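Local coordinates for protein putative zinc protease (Bordetella parapertussis, PDB 3IVL) that probably belongs to the M16 family of zinc metalloendopeptidases and is represented here by its inactive peptidase domain, at residues A[20-25]-A[188-193]; A[25-30]-A[81-86]; A[107-112]-A[173-178]; A[113-118]-A[165-170]. One frame throughout, in Å; residues are numbered along the deposited sequence. Where two conformers were deposited one is given.

Contact 1 (A[20-25]-A[188-193]); sequences GTPLVA and YIPTEK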
loop_
_atom_site.group_PDB
_atom_site.type_symbol
_atom_site.label_atom_id
_atom_site.label_comp_id
_atom_site.label_asym_id
_atom_site.label_seq_id
_atom_site.Cartn_x
_atom_site.Cartn_y
_atom_site.Cartn_z
ATOM N N GLY A 20 -36.534 -2.095 -0.886
ATOM C CA GLY A 20 -35.183 -2.524 -0.668
ATOM C C GLY A 20 -34.298 -1.431 -0.133
ATOM O O GLY A 20 -34.539 -0.298 -0.327
ATOM N N THR A 21 -33.276 -1.813 0.584
ATOM C CA THR A 21 -32.252 -0.895 1.009
ATOM C C THR A 21 -31.018 -1.028 0.165
ATOM O O THR A 21 -30.811 -2.025 -0.478
ATOM C CB THR A 21 -31.896 -1.059 2.472
ATOM O OG1 THR A 21 -31.321 -2.329 2.684
ATOM C CG2 THR A 21 -33.102 -0.937 3.312
ATOM N N PRO A 22 -30.194 -0.006 0.190
ATOM C CA PRO A 22 -28.997 0.058 -0.633
ATOM C C PRO A 22 -27.949 -0.937 -0.226
ATOM O O PRO A 22 -27.908 -1.363 0.874
ATOM C CB PRO A 22 -28.504 1.473 -0.392
ATOM C CG PRO A 22 -29.648 2.177 0.157
ATOM C CD PRO A 22 -30.319 1.200 0.991
ATOM N N LEU A 23 -27.173 -1.380 -1.176
ATOM C CA LEU A 23 -25.998 -2.171 -0.895
ATOM C C LEU A 23 -24.817 -1.577 -1.622
ATOM O O LEU A 23 -24.934 -1.251 -2.763
ATOM C CB LEU A 23 -26.265 -3.629 -1.237
ATOM C CG LEU A 23 -25.357 -4.508 -2.074
ATOM C CD1 LEU A 23 -23.950 -4.467 -1.677
ATOM C CD2 LEU A 23 -25.842 -5.879 -1.967
ATOM N N VAL A 24 -23.698 -1.403 -0.946
ATOM C CA VAL A 24 -22.564 -1.091 -1.236
ATOM C C VAL A 24 -21.514 -2.148 -1.503
ATOM O O VAL A 24 -21.541 -3.062 -0.729
ATOM C CB VAL A 24 -22.166 -0.038 -0.189
ATOM C CG1 VAL A 24 -20.745 -0.194 0.273
ATOM C CG2 VAL A 24 -22.513 1.372 -0.693
ATOM N N ALA A 25 -20.712 -2.066 -2.541
ATOM C CA ALA A 25 -19.698 -3.089 -2.770
ATOM C C ALA A 25 -18.346 -2.576 -3.212
ATOM O O ALA A 25 -18.260 -1.576 -3.852
ATOM C CB ALA A 25 -20.196 -4.101 -3.747
ATOM N N TYR A 188 -25.688 -0.437 -5.209
ATOM C CA TYR A 188 -27.007 -0.758 -5.689
ATOM C C TYR A 188 -27.960 0.024 -4.847
ATOM O O TYR A 188 -28.092 -0.206 -3.681
ATOM C CB TYR A 188 -27.299 -2.247 -5.562
ATOM C CG TYR A 188 -28.756 -2.605 -5.572
ATOM C CD1 TYR A 188 -29.589 -2.097 -6.514
ATOM C CD2 TYR A 188 -29.292 -3.433 -4.625
ATOM C CE1 TYR A 188 -30.893 -2.409 -6.533
ATOM C CE2 TYR A 188 -30.608 -3.757 -4.641
ATOM C CZ TYR A 188 -31.406 -3.230 -5.597
ATOM O OH TYR A 188 -32.720 -3.492 -5.661
ATOM N N ILE A 189 -28.620 0.972 -5.466
ATOM C CA ILE A 189 -29.561 1.796 -4.757
ATOM C C ILE A 189 -30.948 1.582 -5.310
ATOM O O ILE A 189 -31.180 1.830 -6.454
ATOM C CB ILE A 189 -29.192 3.242 -4.933
ATOM C CG1 ILE A 189 -27.881 3.530 -4.248
ATOM C CG2 ILE A 189 -30.226 4.128 -4.375
ATOM C CD1 ILE A 189 -27.047 4.462 -4.995
ATOM N N PRO A 190 -31.868 1.109 -4.493
ATOM C CA PRO A 190 -33.214 0.889 -4.981
ATOM C C PRO A 190 -33.851 2.210 -5.269
ATOM O O PRO A 190 -33.632 3.150 -4.550
ATOM C CB PRO A 190 -33.887 0.198 -3.814
ATOM C CG PRO A 190 -32.853 -0.553 -3.211
ATOM C CD PRO A 190 -31.597 0.271 -3.333
ATOM N N THR A 191 -34.606 2.295 -6.336
ATOM C CA THR A 191 -35.282 3.539 -6.642
ATOM C C THR A 191 -36.407 3.786 -5.665
ATOM O O THR A 191 -37.134 2.883 -5.324
ATOM C CB THR A 191 -35.793 3.563 -8.045
ATOM O OG1 THR A 191 -36.050 2.236 -8.467
ATOM C CG2 THR A 191 -34.739 4.167 -8.949
ATOM N N GLU A 192 -36.484 5.012 -5.185
ATOM C CA GLU A 192 -37.477 5.381 -4.208
ATOM C C GLU A 192 -38.848 5.492 -4.844
ATOM O O GLU A 192 -39.018 6.080 -5.884
ATOM C CB GLU A 192 -37.098 6.683 -3.526
ATOM C CG GLU A 192 -36.001 6.530 -2.523
ATOM C CD GLU A 192 -35.749 7.793 -1.752
ATOM O OE1 GLU A 192 -35.915 8.883 -2.324
ATOM O OE2 GLU A 192 -35.364 7.709 -0.579
ATOM N N LYS A 193 -39.828 4.889 -4.220
ATOM C CA LYS A 193 -41.156 5.027 -4.702
ATOM C C LYS A 193 -41.553 6.447 -4.432
ATOM O O LYS A 193 -41.109 7.052 -3.495
ATOM C CB LYS A 193 -42.058 4.066 -3.982
ATOM C CG LYS A 193 -42.025 2.697 -4.530
ATOM C CD LYS A 193 -41.967 1.727 -3.413
ATOM C CE LYS A 193 -40.625 1.050 -3.341
ATOM N NZ LYS A 193 -40.733 -0.332 -3.809
#

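Contact 2 (A[25-30]-A[81-86]); sequences AAMYHL and LAMFGA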
loop_
_atom_site.group_PDB
_atom_site.type_symbol
_atom_site.label_atom_id
_atom_site.label_comp_id
_atom_site.label_asym_id
_atom_site.label_seq_id
_atom_site.Cartn_x
_atom_site.Cartn_y
_atom_site.Cartn_z
ATOM N N ALA A 25 -20.712 -2.066 -2.541
ATOM C CA ALA A 25 -19.698 -3.089 -2.770
ATOM C C ALA A 25 -18.346 -2.576 -3.212
ATOM O O ALA A 25 -18.260 -1.576 -3.852
ATOM C CB ALA A 25 -20.196 -4.101 -3.747
ATOM N N ALA A 26 -17.317 -3.330 -2.878
ATOM C CA ALA A 26 -15.967 -3.168 -3.360
ATOM C C ALA A 26 -15.386 -4.401 -4.080
ATOM O O ALA A 26 -15.346 -5.468 -3.543
ATOM C CB ALA A 26 -15.110 -2.811 -2.239
HETATM N N MSE A 27 -14.927 -4.204 -5.299
HETATM C CA MSE A 27 -14.328 -5.219 -6.122
HETATM C C MSE A 27 -12.863 -4.940 -6.450
HETATM O O MSE A 27 -12.498 -3.868 -6.841
HETATM C CB MSE A 27 -15.078 -5.331 -7.425
HETATM C CG MSE A 27 -16.430 -5.869 -7.309
HETATM SE SE MSE A 27 -17.751 -4.576 -7.447
HETATM C CE MSE A 27 -18.948 -5.561 -8.422
ATOM N N TYR A 28 -12.050 -5.955 -6.315
ATOM C CA TYR A 28 -10.664 -5.859 -6.621
ATOM C C TYR A 28 -10.274 -6.900 -7.635
ATOM O O TYR A 28 -10.666 -8.006 -7.529
ATOM C CB TYR A 28 -9.906 -6.088 -5.370
ATOM C CG TYR A 28 -10.248 -5.141 -4.290
ATOM C CD1 TYR A 28 -9.448 -4.062 -4.023
ATOM C CD2 TYR A 28 -11.362 -5.317 -3.527
ATOM C CE1 TYR A 28 -9.751 -3.186 -3.016
ATOM C CE2 TYR A 28 -11.666 -4.461 -2.523
ATOM C CZ TYR A 28 -10.856 -3.389 -2.269
ATOM O OH TYR A 28 -11.164 -2.538 -1.292
ATOM N N HIS A 29 -9.494 -6.530 -8.624
ATOM C CA HIS A 29 -8.967 -7.472 -9.574
ATOM C C HIS A 29 -7.962 -8.419 -9.005
ATOM O O HIS A 29 -7.227 -8.093 -8.135
ATOM C CB HIS A 29 -8.422 -6.793 -10.789
ATOM C CG HIS A 29 -9.483 -6.257 -11.667
ATOM N ND1 HIS A 29 -10.280 -5.211 -11.293
ATOM C CD2 HIS A 29 -9.922 -6.652 -12.872
ATOM C CE1 HIS A 29 -11.159 -4.976 -12.235
ATOM N NE2 HIS A 29 -10.960 -5.835 -13.206
ATOM N N LEU A 30 -7.987 -9.614 -9.549
ATOM C CA LEU A 30 -7.223 -10.735 -9.057
ATOM C C LEU A 30 -6.205 -11.176 -10.076
ATOM O O LEU A 30 -6.370 -10.960 -11.237
ATOM C CB LEU A 30 -8.140 -11.900 -8.760
ATOM C CG LEU A 30 -9.188 -11.754 -7.672
ATOM C CD1 LEU A 30 -10.126 -12.880 -7.717
ATOM C CD2 LEU A 30 -8.573 -11.675 -6.349
ATOM N N LEU A 81 -12.228 -11.575 -10.097
ATOM C CA LEU A 81 -12.555 -10.468 -9.249
ATOM C C LEU A 81 -12.856 -10.960 -7.886
ATOM O O LEU A 81 -13.397 -11.992 -7.744
ATOM C CB LEU A 81 -13.815 -9.853 -9.780
ATOM C CG LEU A 81 -14.034 -8.373 -9.893
ATOM C CD1 LEU A 81 -12.933 -7.699 -10.600
ATOM C CD2 LEU A 81 -15.314 -8.166 -10.610
ATOM N N ALA A 82 -12.537 -10.186 -6.878
ATOM C CA ALA A 82 -13.002 -10.405 -5.537
ATOM C C ALA A 82 -14.037 -9.351 -5.212
ATOM O O ALA A 82 -13.915 -8.227 -5.601
ATOM C CB ALA A 82 -11.904 -10.354 -4.598
HETATM N N MSE A 83 -15.093 -9.759 -4.554
HETATM C CA MSE A 83 -16.164 -8.855 -4.236
HETATM C C MSE A 83 -16.493 -8.870 -2.786
HETATM O O MSE A 83 -16.591 -9.906 -2.208
HETATM C CB MSE A 83 -17.374 -9.215 -5.059
HETATM C CG MSE A 83 -18.615 -8.477 -4.700
HETATM SE SE MSE A 83 -19.939 -8.634 -6.008
HETATM C CE MSE A 83 -19.450 -7.267 -7.126
ATOM N N PHE A 84 -16.638 -7.706 -2.195
ATOM C CA PHE A 84 -17.072 -7.589 -0.828
ATOM C C PHE A 84 -18.198 -6.591 -0.749
ATOM O O PHE A 84 -18.146 -5.578 -1.373
ATOM C CB PHE A 84 -15.947 -7.157 0.071
ATOM C CG PHE A 84 -14.776 -8.052 0.064
ATOM C CD1 PHE A 84 -14.675 -9.067 0.931
ATOM C CD2 PHE A 84 -13.740 -7.832 -0.764
ATOM C CE1 PHE A 84 -13.603 -9.859 0.937
ATOM C CE2 PHE A 84 -12.672 -8.643 -0.742
ATOM C CZ PHE A 84 -12.609 -9.644 0.129
ATOM N N GLY A 85 -19.225 -6.891 0.016
ATOM C CA GLY A 85 -20.413 -6.069 0.041
ATOM C C GLY A 85 -21.072 -5.833 1.377
ATOM O O GLY A 85 -20.883 -6.579 2.280
ATOM N N ALA A 86 -21.818 -4.760 1.491
ATOM C CA ALA A 86 -22.552 -4.457 2.684
ATOM C C ALA A 86 -23.983 -4.088 2.355
ATOM O O ALA A 86 -24.227 -3.238 1.551
ATOM C CB ALA A 86 -21.892 -3.369 3.411
#

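Contact 3 (A[107-112]-A[173-178]); sequences SLSSKP and AAVAYL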
loop_
_atom_site.group_PDB
_atom_site.type_symbol
_atom_site.label_atom_id
_atom_site.label_comp_id
_atom_site.label_asym_id
_atom_site.label_seq_id
_atom_site.Cartn_x
_atom_site.Cartn_y
_atom_site.Cartn_z
ATOM N N SER A 107 -6.377 -2.134 4.825
ATOM C CA SER A 107 -5.562 -1.848 5.977
ATOM C C SER A 107 -4.940 -3.056 6.609
ATOM O O SER A 107 -4.630 -3.025 7.761
ATOM C CB SER A 107 -6.386 -1.123 7.025
ATOM O OG SER A 107 -6.666 0.189 6.598
ATOM N N LEU A 108 -4.775 -4.137 5.878
ATOM C CA LEU A 108 -4.266 -5.342 6.502
ATOM C C LEU A 108 -2.816 -5.269 6.954
ATOM O O LEU A 108 -2.416 -5.970 7.848
ATOM C CB LEU A 108 -4.609 -6.586 5.703
ATOM C CG LEU A 108 -6.114 -6.687 5.562
ATOM C CD1 LEU A 108 -6.449 -7.295 4.253
ATOM C CD2 LEU A 108 -6.723 -7.428 6.712
ATOM N N SER A 109 -2.072 -4.356 6.363
ATOM C CA SER A 109 -0.691 -4.111 6.752
ATOM C C SER A 109 -0.649 -3.701 8.193
ATOM O O SER A 109 0.173 -4.173 8.924
ATOM C CB SER A 109 -0.140 -2.951 5.962
ATOM O OG SER A 109 0.645 -3.380 4.900
ATOM N N SER A 110 -1.574 -2.845 8.591
ATOM C CA SER A 110 -1.808 -2.482 9.990
ATOM C C SER A 110 -2.279 -3.613 10.865
ATOM O O SER A 110 -1.953 -3.662 12.017
ATOM C CB SER A 110 -2.771 -1.314 10.099
ATOM O OG SER A 110 -2.670 -0.512 8.954
ATOM N N LYS A 111 -3.072 -4.518 10.335
ATOM C CA LYS A 111 -3.439 -5.690 11.109
ATOM C C LYS A 111 -3.275 -6.990 10.333
ATOM O O LYS A 111 -4.028 -7.283 9.440
ATOM C CB LYS A 111 -4.864 -5.560 11.619
ATOM N N PRO A 112 -2.284 -7.762 10.719
ATOM C CA PRO A 112 -1.954 -9.028 10.090
ATOM C C PRO A 112 -2.934 -10.111 10.390
ATOM O O PRO A 112 -3.501 -10.045 11.441
ATOM C CB PRO A 112 -0.626 -9.366 10.745
ATOM C CG PRO A 112 -0.059 -8.009 11.205
ATOM C CD PRO A 112 -1.074 -6.963 10.919
ATOM N N ALA A 173 -0.176 -11.548 -0.056
ATOM C CA ALA A 173 -1.081 -11.418 -1.183
ATOM C C ALA A 173 -2.269 -10.534 -0.921
ATOM O O ALA A 173 -2.666 -9.815 -1.763
ATOM C CB ALA A 173 -1.513 -12.718 -1.684
ATOM N N ALA A 174 -2.843 -10.638 0.247
ATOM C CA ALA A 174 -3.974 -9.820 0.544
ATOM C C ALA A 174 -3.591 -8.353 0.490
ATOM O O ALA A 174 -4.229 -7.572 -0.161
ATOM C CB ALA A 174 -4.486 -10.160 1.870
ATOM N N VAL A 175 -2.495 -8.012 1.130
ATOM C CA VAL A 175 -2.013 -6.657 1.144
ATOM C C VAL A 175 -1.648 -6.096 -0.218
ATOM O O VAL A 175 -1.791 -4.950 -0.434
ATOM C CB VAL A 175 -0.901 -6.470 2.130
ATOM C CG1 VAL A 175 -0.258 -5.200 1.896
ATOM C CG2 VAL A 175 -1.437 -6.499 3.505
ATOM N N ALA A 176 -1.141 -6.898 -1.117
ATOM C CA ALA A 176 -0.874 -6.460 -2.470
ATOM C C ALA A 176 -2.035 -6.140 -3.361
ATOM O O ALA A 176 -1.945 -5.264 -4.176
ATOM C CB ALA A 176 0.018 -7.411 -3.152
ATOM N N TYR A 177 -3.094 -6.915 -3.276
ATOM C CA TYR A 177 -4.218 -6.718 -4.163
ATOM C C TYR A 177 -5.367 -5.917 -3.591
ATOM O O TYR A 177 -6.118 -5.357 -4.318
ATOM C CB TYR A 177 -4.701 -8.050 -4.692
ATOM C CG TYR A 177 -3.749 -8.669 -5.642
ATOM C CD1 TYR A 177 -3.883 -8.484 -6.982
ATOM C CD2 TYR A 177 -2.696 -9.419 -5.198
ATOM C CE1 TYR A 177 -3.011 -9.031 -7.841
ATOM C CE2 TYR A 177 -1.821 -9.962 -6.061
ATOM C CZ TYR A 177 -1.991 -9.766 -7.371
ATOM O OH TYR A 177 -1.137 -10.287 -8.240
ATOM N N LEU A 178 -5.496 -5.890 -2.281
ATOM C CA LEU A 178 -6.540 -5.122 -1.655
ATOM C C LEU A 178 -6.081 -3.697 -1.443
ATOM O O LEU A 178 -5.642 -3.330 -0.409
ATOM C CB LEU A 178 -6.956 -5.771 -0.356
ATOM C CG LEU A 178 -7.503 -7.171 -0.543
ATOM C CD1 LEU A 178 -7.976 -7.740 0.721
ATOM C CD2 LEU A 178 -8.577 -7.175 -1.567
#

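Contact 4 (A[113-118]-A[165-170]); sequences FSQEEL and AKLDDV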
loop_
_atom_site.group_PDB
_atom_site.type_symbol
_atom_site.label_atom_id
_atom_site.label_comp_id
_atom_site.label_asym_id
_atom_site.label_seq_id
_atom_site.Cartn_x
_atom_site.Cartn_y
_atom_site.Cartn_z
ATOM N N PHE A 113 -3.092 -11.080 9.489
ATOM C CA PHE A 113 -3.928 -12.229 9.707
ATOM C C PHE A 113 -3.200 -13.094 10.691
ATOM O O PHE A 113 -2.009 -12.991 10.841
ATOM C CB PHE A 113 -4.132 -13.048 8.432
ATOM C CG PHE A 113 -4.978 -12.409 7.405
ATOM C CD1 PHE A 113 -6.235 -12.000 7.677
ATOM C CD2 PHE A 113 -4.519 -12.272 6.124
ATOM C CE1 PHE A 113 -6.972 -11.445 6.726
ATOM C CE2 PHE A 113 -5.267 -11.720 5.194
ATOM C CZ PHE A 113 -6.485 -11.305 5.487
ATOM N N SER A 114 -3.937 -13.990 11.298
ATOM C CA SER A 114 -3.448 -14.846 12.316
ATOM C C SER A 114 -3.492 -16.272 11.852
ATOM O O SER A 114 -4.221 -16.599 10.963
ATOM C CB SER A 114 -4.371 -14.717 13.490
ATOM O OG SER A 114 -5.322 -15.733 13.455
ATOM N N GLN A 115 -2.697 -17.127 12.462
ATOM C CA GLN A 115 -2.670 -18.503 12.061
ATOM C C GLN A 115 -4.001 -19.030 12.324
ATOM O O GLN A 115 -4.420 -19.955 11.690
ATOM C CB GLN A 115 -1.676 -19.340 12.826
ATOM C CG GLN A 115 -0.407 -19.626 12.116
ATOM C CD GLN A 115 -0.528 -20.465 10.879
ATOM O OE1 GLN A 115 -1.049 -21.541 10.888
ATOM N NE2 GLN A 115 0.016 -19.977 9.816
ATOM N N GLU A 116 -4.643 -18.500 13.334
ATOM C CA GLU A 116 -5.924 -19.044 13.681
ATOM C C GLU A 116 -6.893 -18.789 12.553
ATOM O O GLU A 116 -7.657 -19.641 12.168
ATOM C CB GLU A 116 -6.451 -18.448 14.975
ATOM N N GLU A 117 -6.853 -17.573 12.055
ATOM C CA GLU A 117 -7.706 -17.183 10.997
ATOM C C GLU A 117 -7.410 -18.032 9.739
ATOM O O GLU A 117 -8.309 -18.536 9.151
ATOM C CB GLU A 117 -7.523 -15.701 10.745
ATOM C CG GLU A 117 -8.218 -14.753 11.735
ATOM C CD GLU A 117 -7.758 -13.319 11.585
ATOM O OE1 GLU A 117 -8.568 -12.382 11.496
ATOM O OE2 GLU A 117 -6.559 -13.119 11.531
ATOM N N LEU A 118 -6.154 -18.230 9.370
ATOM C CA LEU A 118 -5.815 -19.023 8.196
ATOM C C LEU A 118 -6.250 -20.464 8.259
ATOM O O LEU A 118 -6.799 -21.003 7.349
ATOM C CB LEU A 118 -4.310 -18.993 7.996
ATOM C CG LEU A 118 -3.716 -19.171 6.604
ATOM C CD1 LEU A 118 -2.436 -19.885 6.621
ATOM C CD2 LEU A 118 -4.628 -19.759 5.616
ATOM N N ALA A 165 -0.238 -23.354 1.628
ATOM C CA ALA A 165 -0.124 -21.926 1.901
ATOM C C ALA A 165 0.322 -21.586 3.296
ATOM O O ALA A 165 -0.076 -22.196 4.243
ATOM C CB ALA A 165 -1.382 -21.202 1.571
ATOM N N LYS A 166 1.159 -20.574 3.366
ATOM C CA LYS A 166 1.729 -20.080 4.589
ATOM C C LYS A 166 1.138 -18.748 4.876
ATOM O O LYS A 166 0.785 -18.047 3.974
ATOM C CB LYS A 166 3.209 -19.907 4.428
ATOM C CG LYS A 166 3.953 -21.131 4.635
ATOM C CD LYS A 166 4.993 -21.228 3.637
ATOM C CE LYS A 166 6.308 -21.360 4.268
ATOM N NZ LYS A 166 7.211 -22.019 3.335
ATOM N N LEU A 167 1.075 -18.392 6.142
ATOM C CA LEU A 167 0.400 -17.198 6.576
ATOM C C LEU A 167 1.002 -15.958 5.974
ATOM O O LEU A 167 0.308 -15.087 5.563
ATOM C CB LEU A 167 0.424 -17.115 8.079
ATOM C CG LEU A 167 -0.122 -15.853 8.683
ATOM C CD1 LEU A 167 -1.576 -15.868 8.581
ATOM C CD2 LEU A 167 0.288 -15.831 10.094
ATOM N N ASP A 168 2.305 -15.904 5.884
ATOM C CA ASP A 168 2.931 -14.778 5.245
ATOM C C ASP A 168 2.581 -14.652 3.791
ATOM O O ASP A 168 2.537 -13.560 3.276
ATOM C CB ASP A 168 4.437 -14.769 5.442
ATOM N N ASP A 169 2.401 -15.768 3.112
ATOM C CA ASP A 169 2.007 -15.708 1.734
ATOM C C ASP A 169 0.631 -15.124 1.580
ATOM O O ASP A 169 0.412 -14.279 0.763
ATOM C CB ASP A 169 2.013 -17.093 1.108
ATOM C CG ASP A 169 3.374 -17.711 1.036
ATOM O OD1 ASP A 169 4.376 -17.002 1.088
ATOM O OD2 ASP A 169 3.424 -18.939 0.909
ATOM N N VAL A 170 -0.292 -15.605 2.375
ATOM C CA VAL A 170 -1.632 -15.082 2.371
ATOM C C VAL A 170 -1.627 -13.626 2.795
ATOM O O VAL A 170 -2.245 -12.794 2.197
ATOM C CB VAL A 170 -2.503 -15.844 3.358
ATOM C CG1 VAL A 170 -3.863 -15.299 3.401
ATOM C CG2 VAL A 170 -2.532 -17.280 3.037
#

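Contact 1 (A[20-25]-A[188-193])
L23 and Y188 face each other as an antiparallel hydrogen-bonded pair, a compact example of how two chain segments can be joined at the end of a sheet. L23 N donates to Y188 O at 2.9 Å, lying in the carbonyl plane, and Y188 N returns a nearly linear bond to L23 O at 2.7 Å. Their side chains leave the sheet on the same face. In Y188 the ring carbon CG stands anti to the backbone N (chi1 160°), which sends the phenol forward along its own chain, where P190 CD sits over the centre of one ring face, 4.1 Å above the plane. P190 in turn presses its ring on the approaching loop: CG meets G20 O at 3.4 Å, and CD lies 3.8 Å from P22 CA. P22 CA also makes a CA-H...O contact of 3.2 Å with Y188 O, so this carbonyl receives both an N-H and a C-H from adjacent residues. Elsewhere T21 OG1 bonds to L88 O and Q87 OE1. The two segments thus close the antiparallel pairing of strand 23-29 with strand 183-188, the outermost strand of the sheet on that side within this chain.

Contact 2 (A[25-30]-A[81-86])
A26 and F84, then Y28 and A82, are the hydrogen-bonded pairs of a regular antiparallel ladder, and they show how such a ladder sorts its side chains. Four backbone bonds join the strands, among them A26 N to F84 O at 2.8 Å and A82 N to Y28 O at 2.9 Å, the latter almost straight at 174°. Non-hydrogen-bonded pairs alternate with them: A25 with G85, M27 with M83, H29 with L81. Here CA-H...O contacts fill in; M27 CA to A82 O is 3.1 Å.

Apolar packing differs on the two faces. On the face of A26, Y28, A82 and F84, Y28 CE2 and F84 CD2 are 4.3 Å apart, an oblique approach, and L30 CD2 reaches A82 CB at 4.0 Å. L30 and F84 also pack on helix 37-48, while A26, Y28 and F84 touch helix 94-105. On the other face the selenomethionines M27 and M83 run alongside each other, though the placement of their ends is doubtful, and M27 CB meets L81 CG at 4.1 Å.

A CH-pi contact finishes that row. In H29, CG lies anti to the carbonyl carbon (chi1 -73°), setting the imidazole beside L81, whose CD1 sits over the centre of the H29 ring, 3.6 Å from the centroid and 8° off its normal. The polar end of Y28 is engaged elsewhere, its OH bonding to E106. With helices covering one face of central antiparallel strands, the arrangement is that of the layered alpha/beta fold of M16 peptidase domains.

Contact 3 (A[107-112]-A[173-178])
V175 and L178 on helix 167-177 and its exit meet L108 and S109 in a helix-to-loop packing, part of the helical layer of this M16-type alpha/beta domain and an example of apolar side chains bridging a helix and a connecting loop. The loop joins helix 94-105 to helix 115-134, and residues 108-110 coil like a helix but lack its hydrogen-bond pattern.

Along the helix, A174 comes first: its CB points at the loop and meets L108 CD1 at 4.2 Å. A174 also packs on A44 of helix 37-48 and on F113. V175 follows and does most of the touching from this side. With CG1 anti to the backbone N (chi1 167°), its two methyls spread across the loop: CG2 reaches L108 CB at 3.9 Å and S109 N at 3.6 Å, whereas V175 CG1 turns to the serine hydroxyl, S109 OG resting 3.6 Å from it. In the second subunit, Q115 packs on V175 and E116 on S109, so the dimer partner comes up against the same edge.

L178, the first residue to leave helical geometry, directs its side chain back to the loop and also packs on L48. Its N still bonds to A174 O, keeping the last turn in place. The side chains of L178 and L108 cross obliquely, with L178 CD1 3.9 Å from L108 CD1.

Contact 4 (A[113-118]-A[165-170])
L167 stands opposite Q115 where two helices begin, their CA atoms 6.4 Å apart, an example of helix starts meeting through side chains. S114 occupies the N-cap of helix 115-134 and K166 that of helix 167-177. The former is closed by a capping box: E117 N donates to S114 OG at 2.8 Å, and S114 N to E117 OE2 at the same length. That carboxylate oxygen also forms a salt bridge with R55, a second partner for the capping glutamate.

L167 fills the middle. Its CG lies anti to the backbone N (chi1 174°), projecting the branch toward segment 113-118, where CD1 meets F113 CB at 3.8 Å and S114 O at 3.6 Å. Q115, bent at chi2, slants over to bring NE2 to 3.4 Å from L167 CB. On the inner side, L118 CD1 lies 3.8 Å from L167 N, while its CD2 touches V170 CG2 at 4.1 Å. F113 meets V170 at about a right angle, CD2 to CG1.

F113 N bonds to the side chain of Q171, one residue beyond V170. The inner side chains continue into helix 37-48: F113 packs on A44, I47 and L48, and L118 on L43, so this helix underlies the meeting of helices 115-134 and 167-177.

Followed from the N terminus, strand 23-29 enters contact 1 first, but that contact closes last, when the chain returns after strand 183-188; the other three all fall within its span. Contact 2 shares A25 with it and closes early, on strand 81-87, so the two build neighbouring pairings of one sheet. Contact 3 then opens after helix 94-105, and contact 4 lies within its span, both ending on helix 167-177. Contact 2 precedes these two in series, yet touches contact 3 in space, Y28 and H29 packing on Y177 and L178. F113 joins contacts 3 and 4 through A174 and L108. Contacts 1 and 4 lie on opposite sides of the chain's centre.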